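Local coordinates for uncharacterized protein (Pseudomonas protegens, PDB 4KT3) that is a type VI secretion effector, a peptidoglycan glycoside hydrolase of the glucosaminidase family in the lysozyme clan, held here in complex with its immunity protein, at residues S86-A91 against I106-F111; A91-G96 against S117-A122. All blocks are in the same frame, centred on the assembly; numbering follows the deposited sequence.

Interaction 1 (S86-A91 against I106-F111); sequences SMHAPA and IKVAKF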
loop_
_atom_site.group_PDB
_atom_site.type_symbol
_atom_site.label_atom_id
_atom_site.label_comp_id
_atom_site.label_asym_id
_atom_site.label_seq_id
_atom_site.Cartn_x
_atom_site.Cartn_y
_atom_site.Cartn_z
ATOM N N SER A 86 7.798 8.094 -0.258
ATOM C CA SER A 86 7.844 8.143 -1.720
ATOM C C SER A 86 8.013 9.565 -2.257
ATOM O O SER A 86 7.321 9.983 -3.193
ATOM C CB SER A 86 6.608 7.470 -2.332
ATOM O OG SER A 86 6.548 6.111 -1.937
HETATM N N MSE A 87 8.959 10.285 -1.666
HETATM C CA MSE A 87 9.269 11.649 -2.059
HETATM C C MSE A 87 9.890 11.679 -3.433
HETATM O O MSE A 87 10.854 10.969 -3.697
HETATM C CB MSE A 87 10.291 12.253 -1.093
HETATM C CG MSE A 87 9.870 12.231 0.354
HETATM SE SE MSE A 87 8.617 13.644 0.794
HETATM C CE MSE A 87 9.819 15.163 0.694
ATOM N N HIS A 88 9.343 12.540 -4.283
ATOM C CA HIS A 88 9.958 12.865 -5.549
ATOM C C HIS A 88 11.287 13.582 -5.307
ATOM O O HIS A 88 11.434 14.371 -4.362
ATOM C CB HIS A 88 9.031 13.768 -6.377
ATOM C CG HIS A 88 7.799 13.081 -6.881
ATOM N ND1 HIS A 88 6.792 13.751 -7.543
ATOM C CD2 HIS A 88 7.411 11.787 -6.816
ATOM C CE1 HIS A 88 5.840 12.894 -7.874
ATOM N NE2 HIS A 88 6.187 11.698 -7.434
ATOM N N ALA A 89 12.257 13.296 -6.165
ATOM C CA ALA A 89 13.522 14.014 -6.151
ATOM C C ALA A 89 13.390 15.296 -6.974
ATOM O O ALA A 89 12.688 15.317 -7.998
ATOM C CB ALA A 89 14.618 13.147 -6.716
ATOM N N PRO A 90 14.080 16.367 -6.557
ATOM C CA PRO A 90 14.959 16.421 -5.388
ATOM C C PRO A 90 14.202 16.692 -4.099
ATOM O O PRO A 90 13.209 17.421 -4.113
ATOM C CB PRO A 90 15.900 17.585 -5.706
ATOM C CG PRO A 90 15.068 18.515 -6.573
ATOM C CD PRO A 90 14.131 17.610 -7.356
ATOM N N ALA A 91 14.678 16.102 -3.002
ATOM C CA ALA A 91 14.079 16.303 -1.693
ATOM C C ALA A 91 15.192 16.648 -0.713
ATOM O O ALA A 91 16.325 16.199 -0.885
ATOM C CB ALA A 91 13.361 15.051 -1.248
ATOM N N ILE A 106 9.811 11.062 -13.822
ATOM C CA ILE A 106 10.012 11.526 -12.445
ATOM C C ILE A 106 10.968 10.647 -11.653
ATOM O O ILE A 106 10.846 9.429 -11.641
ATOM C CB ILE A 106 8.683 11.557 -11.672
ATOM C CG1 ILE A 106 7.694 12.485 -12.374
ATOM C CG2 ILE A 106 8.911 12.017 -10.239
ATOM C CD1 ILE A 106 6.417 12.726 -11.616
ATOM N N LYS A 107 11.902 11.270 -10.957
ATOM C CA LYS A 107 12.810 10.518 -10.113
ATOM C C LYS A 107 12.311 10.547 -8.679
ATOM O O LYS A 107 11.624 11.484 -8.274
ATOM C CB LYS A 107 14.220 11.091 -10.203
ATOM C CG LYS A 107 14.845 10.953 -11.585
ATOM C CD LYS A 107 16.344 11.156 -11.514
ATOM C CE LYS A 107 16.986 11.180 -12.885
ATOM N NZ LYS A 107 18.451 11.415 -12.769
ATOM N N VAL A 108 12.639 9.501 -7.927
ATOM C CA VAL A 108 12.369 9.470 -6.497
ATOM C C VAL A 108 13.677 9.536 -5.718
ATOM O O VAL A 108 14.726 9.052 -6.162
ATOM C CB VAL A 108 11.551 8.228 -6.054
ATOM C CG1 VAL A 108 10.149 8.273 -6.659
ATOM C CG2 VAL A 108 12.247 6.937 -6.445
ATOM N N ALA A 109 13.595 10.145 -4.552
ATOM C CA ALA A 109 14.762 10.363 -3.711
ATOM C C ALA A 109 15.238 9.082 -3.033
ATOM O O ALA A 109 14.456 8.162 -2.784
ATOM C CB ALA A 109 14.432 11.390 -2.659
ATOM N N LYS A 110 16.533 9.057 -2.720
ATOM C CA LYS A 110 17.123 8.031 -1.861
ATOM C C LYS A 110 17.554 8.710 -0.564
ATOM O O LYS A 110 18.000 9.859 -0.590
ATOM C CB LYS A 110 18.364 7.423 -2.516
ATOM C CG LYS A 110 18.175 6.899 -3.911
ATOM C CD LYS A 110 19.470 6.281 -4.429
ATOM C CE LYS A 110 19.267 5.626 -5.786
ATOM N NZ LYS A 110 20.457 4.837 -6.215
ATOM N N PHE A 111 17.420 7.996 0.551
ATOM C CA PHE A 111 17.822 8.487 1.869
ATOM C C PHE A 111 18.697 7.492 2.630
ATOM O O PHE A 111 18.789 6.314 2.267
ATOM C CB PHE A 111 16.589 8.804 2.715
ATOM C CG PHE A 111 15.709 9.852 2.122
ATOM C CD1 PHE A 111 16.025 11.191 2.272
ATOM C CD2 PHE A 111 14.584 9.508 1.392
ATOM C CE1 PHE A 111 15.240 12.157 1.709
ATOM C CE2 PHE A 111 13.790 10.475 0.837
ATOM C CZ PHE A 111 14.119 11.805 0.986
HETATM O O HOH W 1 11.581 14.133 -9.987
#
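Ile106 lays its CG2 methyl over the face of the His88 imidazole, 3.7 Å from the ring centroid and 8° off the ring normal, a centred CH-pi contact. Chi1 of -59° sets CG1 beside the backbone N, and CG2, the other branch, stands anti to that N, while Ile106 CD1 extends to CE1 of the His88 ring at 3.8 Å; the two side chains cross obliquely. His88 meanwhile turns its nitrogens to the partner chain: NE2 bonds Asn70 of the putative lipoprotein chain, and ND1 makes a weak bond to Ala74 O of that chain.

The backbones form a single beta bridge at His88 and Val108. Ala109 N gives a nearly straight hydrogen bond to Met87 O (3.0 Å), and Ala89 N donates to Lys107 O (2.9 Å) from above the carbonyl plane. A water spans the same edge, donating to Ala89 O at 2.6 Å and accepting from Lys107 N.

Alanines carry much of the remaining packing. Ala89 CB faces both Lys107 CB and Ala109 CB, and Ala91 CB lies 4.1 Å from Ala109 CB. The same Ala91 methyl meets the Phe111 ring at its edge, near the ring plane, 4.0 Å from CZ; CG of Met87 (selenomethionine in the crystal) approaches CZ obliquely, and its selenium end leads away. Asn83 ties the two segments together as well, its side chain bonding Met87 N and Ala109 O.

The contact thus pins the loop after helix 76-81 onto strand 108-110 by two backbone bonds and alanine methyl packing. With one imidazole face under Ile106, NE2 bonded to Asn70 and ND1 weakly to Ala74 of the lipoprotein chain, the ring's rotation is probably fixed, and this loop presents His88 to that chain, consistent with a part in the effector-immunity interface.

Interaction 2 (A91-G96 against S117-A122); sequences APLQIG and SAQSFA
Ser120, with the most surface buried here, reaches from helix 114-129 to the backbone of Pro92. Its hydroxyl stands anti to the backbone N (chi1 -175°) and donates to Pro92 O at 2.7 Å, in the carbonyl plane and on a lone pair. Ser120 CB is 3.2 Å from the same oxygen, the Ala91 methyl lies 3.4 Å from Ser120 OG, and CD of the Pro92 ring lies 3.7 Å from Ser120 OG.

Leu93 supplies the apolar half. Its CD1 methyl comes down on Gln119 CB at 3.5 Å and also nears Ser120 N, the two side chains crossing at a slant, while the Gln119 chain runs on extended beyond CG. On the same helix Pro92 also touches Ser123 and Ser124, one turn further along.

Residues Ala91 to Gln94 form a type II beta turn, closed by Gln94 N to Ala91 O at 3.2 Å. Leu93 holds its third position with positive phi (74°). Gln94 folds its amide back, OE1 accepting from Ala91 N at 2.8 Å, so side chain and backbone brace the turn together.

The turn is therefore docked on the helix by one short, well-directed hydroxyl bond that satisfies the Pro92 carbonyl, with the more exposed apolar contact of Leu93 CD1 with Gln119 CB beside it.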
loop_
_atom_site.group_PDB
_atom_site.type_symbol
_atom_site.label_atom_id
_atom_site.label_comp_id
_atom_site.label_asym_id
_atom_site.label_seq_id
_atom_site.Cartn_x
_atom_site.Cartn_y
_atom_site.Cartn_z
ATOM N N ALA A 91 14.678 16.102 -3.002
ATOM C CA ALA A 91 14.079 16.303 -1.693
ATOM C C ALA A 91 15.192 16.648 -0.713
ATOM O O ALA A 91 16.325 16.199 -0.885
ATOM C CB ALA A 91 13.361 15.051 -1.248
ATOM N N PRO A 92 14.886 17.467 0.306
ATOM C CA PRO A 92 15.906 17.752 1.316
ATOM C C PRO A 92 16.423 16.465 1.940
ATOM O O PRO A 92 15.656 15.509 2.147
ATOM C CB PRO A 92 15.158 18.590 2.357
ATOM C CG PRO A 92 13.967 19.136 1.647
ATOM C CD PRO A 92 13.601 18.120 0.607
ATOM N N LEU A 93 17.721 16.459 2.233
ATOM C CA LEU A 93 18.406 15.342 2.895
ATOM C C LEU A 93 18.634 14.129 2.000
ATOM O O LEU A 93 19.191 13.129 2.452
ATOM C CB LEU A 93 17.706 14.919 4.202
ATOM C CG LEU A 93 17.523 15.983 5.285
ATOM C CD1 LEU A 93 16.468 15.550 6.302
ATOM C CD2 LEU A 93 18.865 16.278 5.971
ATOM N N GLN A 94 18.241 14.190 0.733
ATOM C CA GLN A 94 18.464 13.015 -0.117
ATOM C C GLN A 94 19.963 12.752 -0.328
ATOM O O GLN A 94 20.790 13.686 -0.317
ATOM C CB GLN A 94 17.755 13.149 -1.468
ATOM C CG GLN A 94 18.444 14.069 -2.475
ATOM C CD GLN A 94 17.721 14.088 -3.799
ATOM O OE1 GLN A 94 16.492 14.087 -3.843
ATOM N NE2 GLN A 94 18.482 14.097 -4.894
ATOM N N ILE A 95 20.301 11.480 -0.542
ATOM C CA ILE A 95 21.678 11.092 -0.827
ATOM C C ILE A 95 21.826 10.658 -2.290
ATOM O O ILE A 95 22.916 10.313 -2.741
ATOM C CB ILE A 95 22.179 9.971 0.118
ATOM C CG1 ILE A 95 21.341 8.697 -0.050
ATOM C CG2 ILE A 95 22.146 10.447 1.568
ATOM C CD1 ILE A 95 21.907 7.486 0.675
ATOM N N GLY A 96 20.720 10.696 -3.026
ATOM C CA GLY A 96 20.704 10.333 -4.432
ATOM C C GLY A 96 19.276 10.328 -4.948
ATOM O O GLY A 96 18.351 10.692 -4.219
ATOM N N SER A 117 14.069 10.062 5.747
ATOM C CA SER A 117 12.966 10.276 4.809
ATOM C C SER A 117 11.827 11.031 5.499
ATOM O O SER A 117 11.167 11.880 4.862
ATOM C CB SER A 117 12.501 8.966 4.134
ATOM O OG SER A 117 11.676 8.148 4.953
ATOM N N ALA A 118 11.617 10.744 6.789
ATOM C CA ALA A 118 10.583 11.422 7.567
ATOM C C ALA A 118 10.968 12.889 7.795
ATOM O O ALA A 118 10.120 13.786 7.723
ATOM C CB ALA A 118 10.349 10.706 8.904
ATOM N N GLN A 119 12.241 13.132 8.091
ATOM C CA GLN A 119 12.738 14.498 8.252
ATOM C C GLN A 119 12.634 15.290 6.936
ATOM O O GLN A 119 12.409 16.507 6.940
ATOM C CB GLN A 119 14.185 14.461 8.775
ATOM C CG GLN A 119 14.287 13.911 10.199
ATOM C CD GLN A 119 15.703 13.716 10.682
ATOM O OE1 GLN A 119 16.627 13.499 9.912
ATOM N NE2 GLN A 119 15.873 13.800 11.991
ATOM N N SER A 120 12.796 14.591 5.820
ATOM C CA SER A 120 12.668 15.205 4.510
ATOM C C SER A 120 11.228 15.649 4.288
ATOM O O SER A 120 10.967 16.798 3.867
ATOM C CB SER A 120 13.089 14.213 3.437
ATOM O OG SER A 120 13.079 14.823 2.161
ATOM N N PHE A 121 10.294 14.743 4.556
ATOM C CA PHE A 121 8.872 15.070 4.514
ATOM C C PHE A 121 8.574 16.295 5.385
ATOM O O PHE A 121 7.908 17.237 4.945
ATOM C CB PHE A 121 8.011 13.886 4.977
ATOM C CG PHE A 121 6.581 14.258 5.186
ATOM C CD1 PHE A 121 5.719 14.378 4.109
ATOM C CD2 PHE A 121 6.116 14.571 6.440
ATOM C CE1 PHE A 121 4.415 14.779 4.289
ATOM C CE2 PHE A 121 4.814 14.972 6.625
ATOM C CZ PHE A 121 3.961 15.071 5.550
ATOM N N ALA A 122 9.104 16.302 6.604
ATOM C CA ALA A 122 8.885 17.408 7.522
ATOM C C ALA A 122 9.442 18.721 6.971
ATOM O O ALA A 122 8.811 19.773 7.104
ATOM C CB ALA A 122 9.516 17.091 8.869
#

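Overall arrangement
Interactions 1 and 2 lie about 8 Å apart, centre to centre, on the same side of the chain's centre, and share Ala91. Along the chain their segments alternate: the loop after helix 76-81 comes first, then strand 96-98, strand 108-110 and helix 114-129. Interaction 1 sets the first half of the loop on strand 108-110, and interaction 2 sets the second half on the helix. That strand pairs antiparallel with 96-98, and Lys110 probably hydrogen-bonds Ile95 and Gly96 through the backbone. Phe111 packs on Ser120 and Pro92 O, joining both contacts. Together they build a small lobe beside the helices, whose Ser86, His88 and Ile106 meet the putative lipoprotein chain, evidently the immunity partner.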